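Local coordinates for nucleosome assembly protein (Plasmodium falciparum, PDB 5X7V) that probably binds histones as a chaperone of the nucleosome assembly protein family and so assists nucleosome assembly, at residues A[48-59]-A[179-189]. Sequence-based numbering, arbitrary orientation.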
loop_
_atom_site.group_PDB
_atom_site.type_symbol
_atom_site.label_atom_id
_atom_site.label_comp_id
_atom_site.label_asym_id
_atom_site.label_seq_id
_atom_site.Cartn_x
_atom_site.Cartn_y
_atom_site.Cartn_z
ATOM N N ILE A 48 25.533 -12.092 -11.831
ATOM C CA ILE A 48 25.970 -11.231 -10.717
ATOM C C ILE A 48 26.116 -12.073 -9.460
ATOM O O ILE A 48 25.112 -12.405 -8.811
ATOM C CB ILE A 48 24.991 -10.063 -10.407
ATOM C CG1 ILE A 48 24.850 -9.136 -11.596
ATOM C CG2 ILE A 48 25.496 -9.241 -9.265
ATOM C CD1 ILE A 48 23.808 -8.077 -11.404
ATOM N N PRO A 49 27.370 -12.411 -9.108
ATOM C CA PRO A 49 27.781 -13.342 -8.057
ATOM C C PRO A 49 27.176 -13.078 -6.676
ATOM O O PRO A 49 27.503 -12.070 -6.038
ATOM C CB PRO A 49 29.292 -13.158 -8.018
ATOM C CG PRO A 49 29.643 -12.719 -9.348
ATOM C CD PRO A 49 28.539 -11.826 -9.774
ATOM N N GLY A 50 26.323 -13.999 -6.228
ATOM C CA GLY A 50 25.697 -13.905 -4.928
ATOM C C GLY A 50 24.781 -12.713 -4.776
ATOM O O GLY A 50 24.733 -12.105 -3.712
ATOM N N PHE A 51 24.055 -12.389 -5.845
ATOM C CA PHE A 51 23.191 -11.212 -5.892
ATOM C C PHE A 51 22.084 -11.208 -4.847
ATOM O O PHE A 51 21.904 -10.213 -4.161
ATOM C CB PHE A 51 22.559 -11.060 -7.283
ATOM C CG PHE A 51 21.472 -10.004 -7.351
ATOM C CD1 PHE A 51 21.769 -8.715 -7.717
ATOM C CD2 PHE A 51 20.148 -10.312 -7.046
ATOM C CE1 PHE A 51 20.786 -7.760 -7.769
ATOM C CE2 PHE A 51 19.169 -9.353 -7.093
ATOM C CZ PHE A 51 19.496 -8.077 -7.455
ATOM N N TRP A 52 21.299 -12.270 -4.734
ATOM C CA TRP A 52 20.177 -12.168 -3.808
ATOM C C TRP A 52 20.676 -12.137 -2.390
ATOM O O TRP A 52 20.133 -11.400 -1.586
ATOM C CB TRP A 52 19.156 -13.293 -4.003
ATOM C CG TRP A 52 18.270 -13.025 -5.193
ATOM C CD1 TRP A 52 18.265 -13.698 -6.376
ATOM C CD2 TRP A 52 17.299 -11.979 -5.319
ATOM N NE1 TRP A 52 17.347 -13.146 -7.231
ATOM C CE2 TRP A 52 16.743 -12.084 -6.613
ATOM C CE3 TRP A 52 16.853 -10.960 -4.471
ATOM C CZ2 TRP A 52 15.739 -11.209 -7.077
ATOM C CZ3 TRP A 52 15.864 -10.086 -4.937
ATOM C CH2 TRP A 52 15.316 -10.225 -6.231
ATOM N N ALA A 53 21.729 -12.890 -2.087
ATOM C CA ALA A 53 22.302 -12.882 -0.745
ATOM C C ALA A 53 22.604 -11.463 -0.308
ATOM O O ALA A 53 22.184 -11.029 0.754
ATOM C CB ALA A 53 23.561 -13.730 -0.691
ATOM N N ASN A 54 23.309 -10.732 -1.157
ATOM C CA ASN A 54 23.667 -9.357 -0.887
ATOM C C ASN A 54 22.547 -8.366 -1.099
ATOM O O ASN A 54 22.675 -7.218 -0.713
ATOM C CB ASN A 54 24.835 -8.952 -1.760
ATOM C CG ASN A 54 26.072 -9.686 -1.420
ATOM O OD1 ASN A 54 26.711 -9.388 -0.427
ATOM N ND2 ASN A 54 26.420 -10.672 -2.229
ATOM N N THR A 55 21.462 -8.780 -1.733
ATOM C CA THR A 55 20.319 -7.898 -1.833
ATOM C C THR A 55 19.455 -7.977 -0.594
ATOM O O THR A 55 19.250 -6.971 0.073
ATOM C CB THR A 55 19.472 -8.221 -3.012
ATOM O OG1 THR A 55 20.268 -8.106 -4.182
ATOM C CG2 THR A 55 18.346 -7.241 -3.102
ATOM N N LEU A 56 18.959 -9.174 -0.288
ATOM C CA LEU A 56 17.997 -9.370 0.793
ATOM C C LEU A 56 18.384 -8.710 2.113
ATOM O O LEU A 56 17.588 -8.005 2.719
ATOM C CB LEU A 56 17.781 -10.858 1.022
ATOM C CG LEU A 56 17.114 -11.561 -0.143
ATOM C CD1 LEU A 56 17.009 -13.042 0.128
ATOM C CD2 LEU A 56 15.756 -10.966 -0.381
ATOM N N ARG A 57 19.617 -8.935 2.545
ATOM C CA ARG A 57 20.069 -8.485 3.858
ATOM C C ARG A 57 20.557 -7.034 3.869
ATOM O O ARG A 57 21.166 -6.595 4.841
ATOM C CB ARG A 57 21.175 -9.410 4.383
ATOM C CG ARG A 57 22.450 -9.397 3.561
ATOM C CD ARG A 57 23.508 -10.335 4.139
ATOM N NE ARG A 57 24.779 -10.153 3.437
ATOM C CZ ARG A 57 25.827 -9.482 3.921
ATOM N NH1 ARG A 57 25.773 -8.930 5.138
ATOM N NH2 ARG A 57 26.937 -9.372 3.187
ATOM N N LYS A 58 20.289 -6.298 2.795
ATOM C CA LYS A 58 20.389 -4.858 2.838
ATOM C C LYS A 58 19.014 -4.243 3.096
ATOM O O LYS A 58 18.863 -3.024 3.160
ATOM C CB LYS A 58 20.964 -4.305 1.544
ATOM C CG LYS A 58 22.449 -4.520 1.352
ATOM C CD LYS A 58 23.017 -3.292 0.728
ATOM C CE LYS A 58 24.159 -3.568 -0.224
ATOM N NZ LYS A 58 24.712 -2.242 -0.696
ATOM N N HIS A 59 18.000 -5.079 3.223
ATOM C CA HIS A 59 16.727 -4.589 3.703
ATOM C C HIS A 59 16.768 -4.592 5.218
ATOM O O HIS A 59 17.047 -5.630 5.814
ATOM C CB HIS A 59 15.586 -5.453 3.188
ATOM C CG HIS A 59 14.247 -4.945 3.569
ATOM N ND1 HIS A 59 14.052 -3.685 4.136
ATOM C CD2 HIS A 59 13.012 -5.473 3.472
ATOM C CE1 HIS A 59 12.783 -3.504 4.375
ATOM N NE2 HIS A 59 12.116 -4.583 3.976
ATOM N N GLU A 179 8.294 -4.292 -1.314
ATOM C CA GLU A 179 9.442 -3.396 -1.242
ATOM C C GLU A 179 10.627 -3.772 -2.117
ATOM O O GLU A 179 11.273 -2.879 -2.659
ATOM C CB GLU A 179 9.897 -3.269 0.210
ATOM C CG GLU A 179 9.000 -2.334 0.999
ATOM C CD GLU A 179 9.351 -2.275 2.468
ATOM O OE1 GLU A 179 10.228 -1.445 2.856
ATOM O OE2 GLU A 179 8.721 -3.055 3.221
ATOM N N ILE A 180 10.904 -5.066 -2.280
ATOM C CA ILE A 180 12.163 -5.470 -2.891
ATOM C C ILE A 180 12.028 -5.909 -4.343
ATOM O O ILE A 180 12.893 -5.609 -5.163
ATOM C CB ILE A 180 12.833 -6.603 -2.096
ATOM C CG1 ILE A 180 13.154 -6.153 -0.684
ATOM C CG2 ILE A 180 14.145 -7.010 -2.739
ATOM C CD1 ILE A 180 13.641 -7.271 0.185
ATOM N N TRP A 181 10.940 -6.599 -4.659
ATOM C CA TRP A 181 10.769 -7.235 -5.967
ATOM C C TRP A 181 10.777 -6.310 -7.178
ATOM O O TRP A 181 11.301 -6.681 -8.237
ATOM C CB TRP A 181 9.469 -8.014 -5.997
ATOM C CG TRP A 181 9.244 -8.671 -7.312
ATOM C CD1 TRP A 181 8.315 -8.333 -8.269
ATOM C CD2 TRP A 181 9.985 -9.773 -7.842
ATOM N NE1 TRP A 181 8.436 -9.173 -9.349
ATOM C CE2 TRP A 181 9.454 -10.063 -9.111
ATOM C CE3 TRP A 181 11.042 -10.543 -7.360
ATOM C CZ2 TRP A 181 9.943 -11.084 -9.897
ATOM C CZ3 TRP A 181 11.528 -11.545 -8.136
ATOM C CH2 TRP A 181 10.986 -11.814 -9.390
ATOM N N HIS A 182 10.180 -5.128 -7.039
ATOM C CA HIS A 182 10.037 -4.203 -8.166
ATOM C C HIS A 182 11.383 -3.664 -8.624
ATOM O O HIS A 182 11.629 -3.515 -9.826
ATOM C CB HIS A 182 9.099 -3.037 -7.813
ATOM C CG HIS A 182 9.016 -1.994 -8.889
ATOM N ND1 HIS A 182 9.714 -0.804 -8.826
ATOM C CD2 HIS A 182 8.350 -1.976 -10.070
ATOM C CE1 HIS A 182 9.481 -0.098 -9.920
ATOM N NE2 HIS A 182 8.654 -0.784 -10.688
ATOM N N ASN A 183 12.246 -3.348 -7.665
ATOM C CA ASN A 183 13.616 -2.977 -7.981
ATOM C C ASN A 183 14.616 -3.412 -6.934
ATOM O O ASN A 183 14.946 -2.633 -6.038
ATOM C CB ASN A 183 13.766 -1.477 -8.160
ATOM C CG ASN A 183 15.121 -1.116 -8.740
ATOM O OD1 ASN A 183 15.874 -1.997 -9.164
ATOM N ND2 ASN A 183 15.438 0.170 -8.769
ATOM N N PRO A 184 15.131 -4.642 -7.070
ATOM C CA PRO A 184 16.147 -5.235 -6.194
ATOM C C PRO A 184 17.496 -4.583 -6.350
ATOM O O PRO A 184 18.334 -4.722 -5.474
ATOM C CB PRO A 184 16.209 -6.682 -6.665
ATOM C CG PRO A 184 15.825 -6.620 -8.065
ATOM C CD PRO A 184 14.742 -5.575 -8.139
ATOM N N LEU A 185 17.705 -3.887 -7.457
ATOM C CA LEU A 185 18.995 -3.251 -7.711
ATOM C C LEU A 185 19.249 -2.120 -6.720
ATOM O O LEU A 185 20.366 -1.931 -6.265
ATOM C CB LEU A 185 19.060 -2.731 -9.131
ATOM C CG LEU A 185 20.407 -2.182 -9.562
ATOM C CD1 LEU A 185 21.418 -3.307 -9.654
ATOM C CD2 LEU A 185 20.281 -1.451 -10.881
ATOM N N SER A 186 18.195 -1.371 -6.406
ATOM C CA SER A 186 18.197 -0.420 -5.306
ATOM C C SER A 186 18.838 -0.988 -4.050
ATOM O O SER A 186 19.642 -0.335 -3.393
ATOM C CB SER A 186 16.769 0.009 -4.985
ATOM O OG SER A 186 16.361 1.129 -5.755
ATOM N N TYR A 187 18.469 -2.211 -3.712
ATOM C CA TYR A 187 18.979 -2.832 -2.505
ATOM C C TYR A 187 20.366 -3.439 -2.693
ATOM O O TYR A 187 21.147 -3.479 -1.756
ATOM C CB TYR A 187 17.999 -3.879 -2.014
ATOM C CG TYR A 187 16.802 -3.279 -1.333
ATOM C CD1 TYR A 187 16.846 -2.959 0.015
ATOM C CD2 TYR A 187 15.628 -3.027 -2.027
ATOM C CE1 TYR A 187 15.761 -2.402 0.658
ATOM C CE2 TYR A 187 14.530 -2.479 -1.385
ATOM C CZ TYR A 187 14.609 -2.172 -0.040
ATOM O OH TYR A 187 13.543 -1.623 0.627
ATOM N N TYR A 188 20.693 -3.893 -3.895
ATOM C CA TYR A 188 22.037 -4.397 -4.143
ATOM C C TYR A 188 23.060 -3.254 -4.006
ATOM O O TYR A 188 24.220 -3.463 -3.674
ATOM C CB TYR A 188 22.101 -5.050 -5.514
ATOM C CG TYR A 188 23.424 -5.653 -5.830
ATOM C CD1 TYR A 188 23.826 -6.840 -5.247
ATOM C CD2 TYR A 188 24.289 -5.029 -6.709
ATOM C CE1 TYR A 188 25.065 -7.395 -5.539
ATOM C CE2 TYR A 188 25.527 -5.569 -7.005
ATOM C CZ TYR A 188 25.909 -6.748 -6.422
ATOM O OH TYR A 188 27.140 -7.270 -6.729
ATOM N N LEU A 189 22.584 -2.038 -4.234
ATOM C CA LEU A 189 23.342 -0.807 -4.063
ATOM C C LEU A 189 22.773 -0.031 -2.843
ATOM O O LEU A 189 23.463 0.730 -2.142
ATOM C CB LEU A 189 23.251 0.023 -5.350
ATOM C CG LEU A 189 23.601 -0.735 -6.635
ATOM C CD1 LEU A 189 22.872 -0.179 -7.805
ATOM C CD2 LEU A 189 25.072 -0.631 -6.920
#
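Phe51 and Tyr188 both hold CG anti to the backbone N (chi1 170° and -177°), which turns both rings into the gap between the segments. The rings are tilted 24° from each other and displaced, with little overlap and centroids 5.2 Å apart, and Phe51 CD1 lies over one face of Tyr188, 3.7 Å from its CD1. The contact belongs to the NAP fold, a long dimerisation helix followed by an alpha/beta domain. It packs short helix 51-56, just after long helix 2-45, against the end of helix 172-180 and the short helix 185-188 at the end of the modelled chain.

Pro184 is the apolar wedge. Its CB meets the edge of the Phe51 ring at CZ and also touches Trp52 CH2, 3.7 Å away. Ile48 CG2 touches the hydroxyl end of Tyr188. Trp52 also packs on Leu79 of strand 76-82, and Phe5 of the second subunit meets the Phe51 ring, so the dimer interface reaches this cluster.

Thr55 sits where the two segments come nearest. Its CG2 contacts Tyr187 CB at 3.6 Å. Its hydroxyl donates to Phe51 O and lies over the centre of the Phe51 ring. Farther along, Ile180 CD1 packs against His59 CD2 at 3.8 Å. Tyr187 OH lies over one face of the His59 imidazole, offset toward its rim. The Lys58 chain curls past Tyr187 O, and its NZ makes a weak hydrogen bond of 3.3 Å to Tyr188 O.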